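Local structure of probable ribosomal RNA small subunit methyltransferase (Thermus thermophilus, 3DMH) at residues A[220-225]-A[358-363]. The protein methylates the exocyclic N2 of a guanine in 16S ribosomal RNA, using S-adenosylmethionine as the methyl donor. Sequence-based numbering, arbitrary orientation.
Sequences LEALQE and QTLKVA
K361 reaches from the edge strand to the helix and meets E225 in a salt bridge, its NZ 2.8 Å from E225 OE1. The ammonium nitrogen comes in on the syn side of that oxygen, tilted 20° out of the carboxylate plane, and lies 3.4 Å from E225 OE2, so the grip is lopsided, with OE1 the main acceptor. The two side chains cross at about a right angle: the glutamate is extended beyond CG, whereas the lysine bends at chi2 (-79°) and then runs straight to NZ, a shape that carries its tip along the helix surface. A second carboxylate is recruited through solvent. One water donates to E221 OE1 at 2.8 Å and accepts from K361 NZ at 3.0 Å, so the lysine links two acidic residues one helical turn apart. Their combined charge would probably favour the protonated amine.

Apolar contact lies beneath this polar layer. A222, pointing at the strand, sets its CB against K361 CG at 3.9 Å and against L360 CD1 at 4.2 Å; the aliphatic part of the lysine lies against this methyl, with K361 CE 4.0 Å from A222 CA. Shortening K361 to an alanine is likely to leave E225 without its charged mate, break the water link to E221 and remove part of the A222 methyl's cover.

Two consecutive strand residues can face the helix because L360 and K361 form a classic beta bulge opposite V367. Helix 214-227 thus packs across an edge strand of the Rossmann-like methyltransferase sheet, the axis of segment 220-225 running at 127° to that of strand 358-362. V367 of the adjacent antiparallel strand 366-371 also touches A222, and F337 of strand 334-340 meets both L223 and L360, continuing the packing inward beneath the helix.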
ATOM      1  N   LEU A 220     -10.015   9.462  16.871  1.00 20.10           N
ATOM      2  CA  LEU A 220     -11.001   8.694  17.653  1.00 20.12           C
ATOM      3  C   LEU A 220     -11.480   9.464  18.878  1.00 20.93           C
ATOM      4  O   LEU A 220     -12.670   9.443  19.195  1.00 19.83           O
ATOM      5  CB  LEU A 220     -10.456   7.314  18.040  1.00 20.75           C
ATOM      6  CG  LEU A 220     -10.270   6.303  16.896  1.00 20.42           C
ATOM      7  CD1 LEU A 220      -9.591   5.035  17.421  1.00 22.60           C
ATOM      8  CD2 LEU A 220     -11.612   5.971  16.255  1.00 23.76           C
ATOM      9  N   GLU A 221     -10.559  10.160  19.544  1.00 20.59           N
ATOM     10  CA  GLU A 221     -10.921  11.023  20.673  1.00 21.72           C
ATOM     11  C   GLU A 221     -11.873  12.131  20.230  1.00 21.21           C
ATOM     12  O   GLU A 221     -12.895  12.364  20.882  1.00 21.70           O
ATOM     13  CB  GLU A 221      -9.668  11.582  21.341  1.00 21.74           C
ATOM     14  CG  GLU A 221      -8.840  10.500  22.014  1.00 26.65           C
ATOM     15  CD  GLU A 221      -7.441  10.956  22.400  1.00 31.37           C
ATOM     16  OE1 GLU A 221      -6.948  11.960  21.838  1.00 32.90           O
ATOM     17  OE2 GLU A 221      -6.828  10.288  23.257  1.00 33.61           O
ATOM     18  N   ALA A 222     -11.558  12.783  19.111  1.00 20.95           N
ATOM     19  CA  ALA A 222     -12.394  13.859  18.578  1.00 20.85           C
ATOM     20  C   ALA A 222     -13.772  13.318  18.192  1.00 21.15           C
ATOM     21  O   ALA A 222     -14.795  13.955  18.453  1.00 20.59           O
ATOM     22  CB  ALA A 222     -11.732  14.511  17.373  1.00 20.50           C
ATOM     23  N   LEU A 223     -13.769  12.135  17.579  1.00 20.91           N
ATOM     24  CA  LEU A 223     -14.992  11.466  17.153  1.00 21.23           C
ATOM     25  C   LEU A 223     -15.886  11.143  18.335  1.00 21.56           C
ATOM     26  O   LEU A 223     -17.066  11.497  18.331  1.00 21.76           O
ATOM     27  CB  LEU A 223     -14.662  10.191  16.352  1.00 21.01           C
ATOM     28  CG  LEU A 223     -15.828   9.419  15.720  1.00 22.35           C
ATOM     29  CD1 LEU A 223     -15.372   8.767  14.427  1.00 22.33           C
ATOM     30  CD2 LEU A 223     -16.404   8.371  16.676  1.00 23.01           C
ATOM     31  N   GLN A 224     -15.321  10.497  19.355  1.00 22.16           N
ATOM     32  CA  GLN A 224     -16.113  10.131  20.528  1.00 22.90           C
ATOM     33  C   GLN A 224     -16.637  11.362  21.277  1.00 23.64           C
ATOM     34  O   GLN A 224     -17.756  11.347  21.792  1.00 23.70           O
ATOM     35  CB  GLN A 224     -15.359   9.203  21.482  1.00 23.27           C
ATOM     36  CG  GLN A 224     -16.210   8.823  22.707  1.00 25.11           C
ATOM     37  CD  GLN A 224     -15.752   7.578  23.436  1.00 29.32           C
ATOM     38  OE1 GLN A 224     -15.197   7.658  24.532  1.00 31.85           O
ATOM     39  NE2 GLN A 224     -16.003   6.417  22.843  1.00 31.37           N
ATOM     40  N   GLU A 225     -15.842  12.426  21.321  1.00 24.50           N
ATOM     41  CA  GLU A 225     -16.272  13.658  21.999  1.00 26.11           C
ATOM     42  C   GLU A 225     -17.430  14.314  21.252  1.00 26.42           C
ATOM     43  O   GLU A 225     -18.370  14.825  21.869  1.00 26.10           O
ATOM     44  CB  GLU A 225     -15.114  14.649  22.143  1.00 26.20           C
ATOM     45  CG  GLU A 225     -14.076  14.241  23.179  1.00 27.56           C
ATOM     46  CD  GLU A 225     -12.834  15.117  23.169  1.00 28.40           C
ATOM     47  OE1 GLU A 225     -12.732  16.032  22.320  1.00 31.74           O
ATOM     48  OE2 GLU A 225     -11.953  14.884  24.026  1.00 32.75           O
ATOM     49  N   GLN A 358     -15.076  22.190  10.168  1.00 23.77           N
ATOM     50  CA  GLN A 358     -14.685  22.606  11.508  1.00 23.62           C
ATOM     51  C   GLN A 358     -13.350  21.959  11.855  1.00 22.65           C
ATOM     52  O   GLN A 358     -12.999  20.916  11.295  1.00 21.51           O
ATOM     53  CB  GLN A 358     -15.754  22.204  12.527  1.00 23.71           C
ATOM     54  CG  GLN A 358     -17.143  22.772  12.210  1.00 24.93           C
ATOM     55  CD  GLN A 358     -18.179  22.393  13.243  1.00 25.43           C
ATOM     56  OE1 GLN A 358     -17.956  22.539  14.443  1.00 30.41           O
ATOM     57  NE2 GLN A 358     -19.327  21.911  12.779  1.00 29.74           N
ATOM     58  N   THR A 359     -12.607  22.605  12.748  1.00 22.04           N
ATOM     59  CA  THR A 359     -11.357  22.077  13.261  1.00 21.84           C
ATOM     60  C   THR A 359     -11.598  21.646  14.694  1.00 21.83           C
ATOM     61  O   THR A 359     -11.783  22.487  15.590  1.00 21.63           O
ATOM     62  CB  THR A 359     -10.221  23.119  13.204  1.00 21.84           C
ATOM     63  OG1 THR A 359     -10.106  23.620  11.865  1.00 21.74           O
ATOM     64  CG2 THR A 359      -8.896  22.503  13.643  1.00 21.46           C
ATOM     65  N   LEU A 360     -11.622  20.337  14.908  1.00 21.42           N
ATOM     66  CA  LEU A 360     -11.961  19.794  16.226  1.00 22.24           C
ATOM     67  C   LEU A 360     -10.757  19.693  17.152  1.00 22.15           C
ATOM     68  O   LEU A 360     -10.899  19.744  18.372  1.00 23.07           O
ATOM     69  CB  LEU A 360     -12.628  18.419  16.089  1.00 22.24           C
ATOM     70  CG  LEU A 360     -13.795  18.294  15.099  1.00 23.01           C
ATOM     71  CD1 LEU A 360     -14.354  16.892  15.112  1.00 23.87           C
ATOM     72  CD2 LEU A 360     -14.903  19.303  15.416  1.00 23.88           C
ATOM     73  N   LYS A 361      -9.574  19.532  16.564  1.00 22.50           N
ATOM     74  CA  LYS A 361      -8.330  19.429  17.316  1.00 22.50           C
ATOM     75  C   LYS A 361      -7.228  20.063  16.486  1.00 22.75           C
ATOM     76  O   LYS A 361      -7.203  19.890  15.265  1.00 21.45           O
ATOM     77  CB  LYS A 361      -7.946  17.962  17.559  1.00 23.41           C
ATOM     78  CG  LYS A 361      -8.972  17.095  18.289  1.00 24.90           C
ATOM     79  CD  LYS A 361      -8.950  17.327  19.790  1.00 27.37           C
ATOM     80  CE  LYS A 361     -10.084  16.577  20.463  1.00 28.07           C
ATOM     81  NZ  LYS A 361     -10.049  16.771  21.931  1.00 27.81           N
ATOM     82  N   VAL A 362      -6.321  20.796  17.137  1.00 22.93           N
ATOM     83  CA  VAL A 362      -5.047  21.119  16.497  1.00 24.05           C
ATOM     84  C   VAL A 362      -3.893  21.228  17.498  1.00 24.20           C
ATOM     85  O   VAL A 362      -3.806  22.167  18.306  1.00 24.77           O
ATOM     86  CB  VAL A 362      -5.130  22.314  15.494  1.00 24.02           C
ATOM     87  CG1 VAL A 362      -5.364  23.638  16.203  1.00 24.55           C
ATOM     88  CG2 VAL A 362      -3.882  22.345  14.568  1.00 24.77           C
ATOM     89  N   ALA A 363      -3.032  20.220  17.458  1.00 24.65           N
ATOM     90  CA  ALA A 363      -1.809  20.223  18.245  1.00 25.06           C
ATOM     91  C   ALA A 363      -0.726  19.513  17.438  1.00 24.80           C
ATOM     92  O   ALA A 363      -0.237  20.073  16.460  1.00 24.82           O
ATOM     93  CB  ALA A 363      -2.028  19.571  19.612  1.00 25.24           C
TER
HETATM   94  O   HOH W   1      -8.329  14.374  22.366  1.00 40.93           O